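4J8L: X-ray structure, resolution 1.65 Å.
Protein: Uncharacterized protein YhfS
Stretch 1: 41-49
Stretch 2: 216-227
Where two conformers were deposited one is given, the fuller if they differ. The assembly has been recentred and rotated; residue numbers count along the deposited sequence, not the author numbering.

Stretch 1, residues 41-49: GLTPGLNQP
Stretch 2, residues 216-227: IRATLYSGGSQI

The two stretches belong to one chain, with no two touching residues closer than 169 in sequence, and bury 373 Å² between them, counting both sides. Stretch 1 (41-49) is an irregular loop throughout. Stretch 2 (216-227) enters as the last part of a helix, with R217 at -59/-34, and then runs through loop, L220 at -91/65 and Y221 at -73/-37, with a type I turn from G223 to Q226 (-81/152). The CA atoms pair N47 with Y221 at 7.5 Å and Q48 with Q226 at 5.9 Å.

G41 makes no contact; its phi/psi of 87/-167 would jam a CB against the preceding carbonyl, a conformation that calls for glycine. L42, at -93/75, sets out sideways in the m,t rotamer (chi1 -57°, chi2 -174°), and its end reaches stretch 2. L42 CD2 lies 3.5 Å from Q226 CG and 4.1 Å from G223 CA, an apolar branch packed on aliphatic carbon and bare backbone.

The next residues shape the loop rather than touch stretch 2. T43 (-70/143, chi1 74°, p) is buried, and T43 O accepts from L46 N at 3.1 Å and N47 N at 2.9 Å, while T43 OG1 donates to Q48 O at 2.7 Å. P44 (-58/133) and G45 (88/-21) carry the chain round the bend; G45 again has angles suited to glycine. L46 (-111/-31; m,t) contributes its carbonyl rather than its side chain: R217 NH2 makes a weak hydrogen bond to L46 O at 3.0 Å and another weak one to N47 O at 3.2 Å. Both oxygens lie at the edge of the guanidinium, near its plane.

N47 has left-handed angles, 53/37. Its side chain (chi1 -156°, t; chi2 43°) leaves sideways but ends closer to stretch 2, where N47 ND2 donates to Y221 O at 3.3 Å, almost straight at 173°. N47 ND2 also donates to water 1 at 3.2 Å, and that water donates to R217 O at 2.8 Å. The amide thus binds Y221 O directly and reaches R217 O, which also accepts from L220 N, through water 1.

Q48 is extended (-170/169) and buried, with CB directed toward stretch 2 and chi1 60° (p), chi2 175° (t), chi3 162°. Q48 CB sits 3.6 Å from R217 NH2 and 3.5 Å from Q226 OE1, and Q48 NE2 lies over one face of the guanidinium. Water 2 accepts from Q48 NE2 at 3.3 Å and from I227 N at 3.0 Å, and donates to Q226 OE1 at 2.9 Å.

These contacts rely on a braced partner. R217 (m,m,m, chi4 156°) donates from R217 NH1 to Q226 OE1 at 2.9 Å, and Q226 (m,m, chi3 -40°) donates from Q226 NE2 to L220 O at 2.8 Å and S222 O at 3.0 Å. Both amide ends of buried Q226 are therefore satisfied.

P49 (-64/145, C-gamma exo) closes the stretch at the N-cap position of a helix, P49 CD 3.6 Å from I227 O.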

ATOM      1  N   GLY A  41     -10.477 -17.742 -18.788  1.00 15.17           N
ATOM      2  CA  GLY A  41     -11.887 -17.607 -19.096  1.00 13.72           C
ATOM      3  C   GLY A  41     -12.919 -17.995 -18.054  1.00 14.96           C
ATOM      4  O   GLY A  41     -12.616 -18.204 -16.874  1.00 14.35           O
ATOM      5  N   LEU A  42     -14.155 -18.088 -18.519  1.00 13.34           N
ATOM      6  CA  LEU A  42     -15.319 -18.195 -17.638  1.00 13.21           C
ATOM      7  C   LEU A  42     -15.667 -19.661 -17.415  1.00 14.41           C
ATOM      8  O   LEU A  42     -16.612 -20.174 -18.002  1.00 17.46           O
ATOM      9  CB  LEU A  42     -16.497 -17.461 -18.274  1.00 15.48           C
ATOM     10  CG  LEU A  42     -16.261 -15.984 -18.601  1.00 18.97           C
ATOM     11  CD1 LEU A  42     -17.533 -15.322 -19.097  1.00 18.49           C
ATOM     12  CD2 LEU A  42     -15.726 -15.264 -17.381  1.00 18.44           C
ATOM     13  N   THR A  43     -14.875 -20.337 -16.587  1.00 14.97           N
ATOM     14  CA  THR A  43     -15.052 -21.775 -16.398  1.00 14.73           C
ATOM     15  C   THR A  43     -16.344 -22.060 -15.626  1.00 16.55           C
ATOM     16  O   THR A  43     -16.723 -21.309 -14.721  1.00 17.70           O
ATOM     17  CB  THR A  43     -13.820 -22.421 -15.717  1.00 14.74           C
ATOM     18  OG1 THR A  43     -13.773 -22.086 -14.324  1.00 19.10           O
ATOM     19  CG2 THR A  43     -12.532 -21.959 -16.392  1.00 16.04           C
ATOM     20  N   PRO A  44     -17.032 -23.141 -15.994  1.00 16.63           N
ATOM     21  CA  PRO A  44     -18.359 -23.415 -15.427  1.00 17.68           C
ATOM     22  C   PRO A  44     -18.373 -23.545 -13.906  1.00 20.16           C
ATOM     23  O   PRO A  44     -17.523 -24.224 -13.317  1.00 19.60           O
ATOM     24  CB  PRO A  44     -18.768 -24.731 -16.095  1.00 20.47           C
ATOM     25  CG  PRO A  44     -17.535 -25.285 -16.693  1.00 26.86           C
ATOM     26  CD  PRO A  44     -16.632 -24.141 -16.995  1.00 21.15           C
ATOM     27  N   GLY A  45     -19.336 -22.868 -13.285  1.00 18.79           N
ATOM     28  CA  GLY A  45     -19.499 -22.916 -11.845  1.00 19.90           C
ATOM     29  C   GLY A  45     -18.681 -21.864 -11.118  1.00 18.36           C
ATOM     30  O   GLY A  45     -18.992 -21.520  -9.972  1.00 22.53           O
ATOM     31  N   LEU A  46     -17.643 -21.354 -11.783  1.00 16.81           N
ATOM     32  CA  LEU A  46     -16.756 -20.351 -11.179  1.00 19.29           C
ATOM     33  C   LEU A  46     -16.863 -18.961 -11.808  1.00 17.73           C
ATOM     34  O   LEU A  46     -16.640 -17.961 -11.125  1.00 16.91           O
ATOM     35  CB  LEU A  46     -15.294 -20.795 -11.250  1.00 16.09           C
ATOM     36  CG  LEU A  46     -14.895 -22.088 -10.538  1.00 19.48           C
ATOM     37  CD1 LEU A  46     -13.385 -22.321 -10.693  1.00 17.41           C
ATOM     38  CD2 LEU A  46     -15.290 -22.023  -9.083  1.00 23.04           C
ATOM     39  N   ASN A  47     -17.175 -18.914 -13.103  1.00 15.51           N
ATOM     40  CA  ASN A  47     -17.146 -17.686 -13.893  1.00 17.19           C
ATOM     41  C   ASN A  47     -15.799 -16.983 -13.781  1.00 16.56           C
ATOM     42  O   ASN A  47     -15.736 -15.751 -13.720  1.00 17.71           O
ATOM     43  CB  ASN A  47     -18.262 -16.726 -13.486  1.00 15.07           C
ATOM     44  CG  ASN A  47     -18.640 -15.759 -14.603  1.00 14.84           C
ATOM     45  OD1 ASN A  47     -18.764 -16.151 -15.766  1.00 17.64           O
ATOM     46  ND2 ASN A  47     -18.854 -14.499 -14.246  1.00 16.16           N
ATOM     47  N   GLN A  48     -14.731 -17.775 -13.733  1.00 15.15           N
ATOM     48  CA  GLN A  48     -13.362 -17.265 -13.686  1.00 14.86           C
ATOM     49  C   GLN A  48     -12.459 -18.478 -13.885  1.00 15.25           C
ATOM     50  O   GLN A  48     -12.925 -19.605 -13.844  1.00 14.69           O
ATOM     51  CB  GLN A  48     -13.055 -16.616 -12.326  1.00 16.92           C
ATOM     52  CG  GLN A  48     -13.195 -17.592 -11.171  1.00 15.51           C
ATOM     53  CD  GLN A  48     -12.787 -17.036  -9.812  1.00 15.04           C
ATOM     54  OE1 GLN A  48     -13.167 -17.592  -8.775  1.00 19.89           O
ATOM     55  NE2 GLN A  48     -12.015 -15.948  -9.802  1.00 16.10           N
ATOM     56  N   PRO A  49     -11.166 -18.252 -14.111  1.00 13.69           N
ATOM     57  CA  PRO A  49     -10.255 -19.399 -14.235  1.00 12.04           C
ATOM     58  C   PRO A  49     -10.139 -20.207 -12.960  1.00 13.28           C
ATOM     59  O   PRO A  49     -10.224 -19.661 -11.852  1.00 15.80           O
ATOM     60  CB  PRO A  49      -8.910 -18.727 -14.567  1.00 14.08           C
ATOM     61  CG  PRO A  49      -9.309 -17.500 -15.318  1.00 16.98           C
ATOM     62  CD  PRO A  49     -10.541 -17.003 -14.591  1.00 14.54           C
ATOM     63  N   ILE A 216     -18.866  -8.995  -4.092  1.00 17.66           N
ATOM     64  CA  ILE A 216     -17.986  -8.511  -5.139  1.00 16.78           C
ATOM     65  C   ILE A 216     -17.999  -9.471  -6.330  1.00 17.77           C
ATOM     66  O   ILE A 216     -18.197  -9.057  -7.473  1.00 18.44           O
ATOM     67  CB  ILE A 216     -16.553  -8.328  -4.620  1.00 16.08           C
ATOM     68  CG1 ILE A 216     -16.506  -7.196  -3.590  1.00 18.98           C
ATOM     69  CG2 ILE A 216     -15.587  -8.064  -5.776  1.00 17.83           C
ATOM     70  CD1 ILE A 216     -15.140  -6.991  -2.966  1.00 21.52           C
ATOM     71  N   ARG A 217     -17.814 -10.759  -6.061  1.00 19.44           N
ATOM     72  CA  ARG A 217     -17.776 -11.736  -7.150  1.00 22.00           C
ATOM     73  C   ARG A 217     -19.064 -11.737  -7.980  1.00 19.46           C
ATOM     74  O   ARG A 217     -19.022 -11.923  -9.201  1.00 18.87           O
ATOM     75  CB  ARG A 217     -17.455 -13.140  -6.623  1.00 22.01           C
ATOM     76  CG  ARG A 217     -15.993 -13.322  -6.209  1.00 21.45           C
ATOM     77  CD  ARG A 217     -15.046 -13.356  -7.433  1.00 24.79           C
ATOM     78  NE  ARG A 217     -15.544 -14.278  -8.449  1.00 25.64           N
ATOM     79  CZ  ARG A 217     -15.258 -14.207  -9.746  1.00 23.03           C
ATOM     80  NH1 ARG A 217     -14.440 -13.268 -10.204  1.00 19.90           N
ATOM     81  NH2 ARG A 217     -15.792 -15.087 -10.585  1.00 24.39           N
ATOM     82  N   ALA A 218     -20.195 -11.487  -7.326  1.00 18.38           N
ATOM     83  CA  ALA A 218     -21.484 -11.474  -8.015  1.00 22.23           C
ATOM     84  C   ALA A 218     -21.594 -10.370  -9.071  1.00 25.50           C
ATOM     85  O   ALA A 218     -22.405 -10.483  -9.991  1.00 27.26           O
ATOM     86  CB  ALA A 218     -22.645 -11.382  -7.004  1.00 23.45           C
ATOM     87  N   THR A 219     -20.781  -9.316  -8.941  1.00 20.55           N
ATOM     88  CA  THR A 219     -20.813  -8.200  -9.890  1.00 21.36           C
ATOM     89  C   THR A 219     -19.880  -8.418 -11.065  1.00 18.08           C
ATOM     90  O   THR A 219     -19.929  -7.679 -12.047  1.00 20.23           O
ATOM     91  CB  THR A 219     -20.415  -6.852  -9.231  1.00 17.72           C
ATOM     92  OG1 THR A 219     -19.022  -6.875  -8.891  1.00 21.41           O
ATOM     93  CG2 THR A 219     -21.251  -6.608  -7.992  1.00 20.19           C
ATOM     94  N   LEU A 220     -19.022  -9.429 -10.961  1.00 18.01           N
ATOM     95  CA  LEU A 220     -17.985  -9.659 -11.971  1.00 15.87           C
ATOM     96  C   LEU A 220     -18.508 -10.597 -13.066  1.00 16.21           C
ATOM     97  O   LEU A 220     -18.035 -11.717 -13.228  1.00 16.33           O
ATOM     98  CB  LEU A 220     -16.722 -10.219 -11.315  1.00 18.54           C
ATOM     99  CG  LEU A 220     -16.154  -9.323 -10.206  1.00 22.82           C
ATOM    100  CD1 LEU A 220     -14.817  -9.850  -9.718  1.00 28.58           C
ATOM    101  CD2 LEU A 220     -16.016  -7.870 -10.676  1.00 22.14           C
ATOM    102  N   TYR A 221     -19.507 -10.122 -13.804  1.00 17.15           N
ATOM    103  CA  TYR A 221     -20.198 -10.946 -14.794  1.00 17.71           C
ATOM    104  C   TYR A 221     -19.390 -11.240 -16.054  1.00 19.75           C
ATOM    105  O   TYR A 221     -19.488 -12.329 -16.615  1.00 19.44           O
ATOM    106  CB  TYR A 221     -21.498 -10.269 -15.234  1.00 19.63           C
ATOM    107  CG  TYR A 221     -22.559 -10.131 -14.160  1.00 23.96           C
ATOM    108  CD1 TYR A 221     -23.378 -11.208 -13.821  1.00 24.82           C
ATOM    109  CD2 TYR A 221     -22.766  -8.918 -13.506  1.00 24.87           C
ATOM    110  CE1 TYR A 221     -24.364 -11.082 -12.850  1.00 28.26           C
ATOM    111  CE2 TYR A 221     -23.744  -8.786 -12.530  1.00 27.23           C
ATOM    112  CZ  TYR A 221     -24.539  -9.874 -12.206  1.00 30.02           C
ATOM    113  OH  TYR A 221     -25.519  -9.756 -11.239  1.00 28.75           O
ATOM    114  N   SER A 222     -18.621 -10.255 -16.504  1.00 18.28           N
ATOM    115  CA  SER A 222     -18.084 -10.249 -17.862  1.00 17.10           C
ATOM    116  C   SER A 222     -16.752 -10.976 -17.999  1.00 17.67           C
ATOM    117  O   SER A 222     -16.064 -11.224 -17.015  1.00 16.94           O
ATOM    118  CB  SER A 222     -17.905  -8.802 -18.328  1.00 16.84           C
ATOM    119  OG  SER A 222     -16.857  -8.177 -17.606  1.00 15.90           O
ATOM    120  N   GLY A 223     -16.394 -11.313 -19.233  1.00 16.09           N
ATOM    121  CA  GLY A 223     -15.071 -11.857 -19.504  1.00 15.75           C
ATOM    122  C   GLY A 223     -13.956 -10.904 -19.092  1.00 19.37           C
ATOM    123  O   GLY A 223     -12.966 -11.316 -18.496  1.00 15.63           O
ATOM    124  N   GLY A 224     -14.112  -9.620 -19.392  1.00 15.66           N
ATOM    125  CA  GLY A 224     -13.079  -8.654 -19.073  1.00 18.11           C
ATOM    126  C   GLY A 224     -12.892  -8.410 -17.590  1.00 19.41           C
ATOM    127  O   GLY A 224     -11.829  -7.953 -17.163  1.00 19.69           O
ATOM    128  N   SER A 225     -13.929  -8.709 -16.808  0.50 15.93           N
ATOM    129  CA  SER A 225     -13.910  -8.497 -15.364  0.50 15.78           C
ATOM    130  C   SER A 225     -12.906  -9.414 -14.674  0.50 15.38           C
ATOM    131  O   SER A 225     -12.403  -9.097 -13.598  0.50 15.79           O
ATOM    132  CB  SER A 225     -15.302  -8.744 -14.761  0.50 17.30           C
ATOM    133  OG  SER A 225     -16.236  -7.740 -15.124  0.50 18.80           O
ATOM    134  N   GLN A 226     -12.629 -10.555 -15.298  1.00 14.85           N
ATOM    135  CA  GLN A 226     -11.836 -11.611 -14.674  1.00 13.85           C
ATOM    136  C   GLN A 226     -10.340 -11.361 -14.743  1.00 14.86           C
ATOM    137  O   GLN A 226      -9.837 -10.721 -15.661  1.00 16.50           O
ATOM    138  CB  GLN A 226     -12.114 -12.978 -15.311  1.00 14.24           C
ATOM    139  CG  GLN A 226     -13.591 -13.319 -15.453  1.00 15.53           C
ATOM    140  CD  GLN A 226     -14.395 -13.076 -14.183  1.00 16.81           C
ATOM    141  OE1 GLN A 226     -13.930 -13.349 -13.072  1.00 16.66           O
ATOM    142  NE2 GLN A 226     -15.609 -12.558 -14.346  1.00 17.29           N
ATOM    143  N   ILE A 227      -9.637 -11.908 -13.764  1.00 13.33           N
ATOM    144  CA  ILE A 227      -8.183 -11.944 -13.792  1.00 14.05           C
ATOM    145  C   ILE A 227      -7.781 -13.323 -14.324  1.00 17.16           C
ATOM    146  O   ILE A 227      -8.224 -14.358 -13.808  1.00 15.25           O
ATOM    147  CB  ILE A 227      -7.619 -11.673 -12.385  1.00 13.48           C
ATOM    148  CG1 ILE A 227      -8.054 -10.282 -11.899  1.00 12.89           C
ATOM    149  CG2 ILE A 227      -6.097 -11.792 -12.366  1.00 15.24           C
ATOM    150  CD1 ILE A 227      -7.815  -9.147 -12.925  1.00 14.33           C
TER
HETATM  151  O   HOH W   1     -19.182 -14.017 -11.097  1.00 19.83           O
HETATM  152  O   HOH W   2     -11.331 -13.534 -11.893  1.00 15.68           O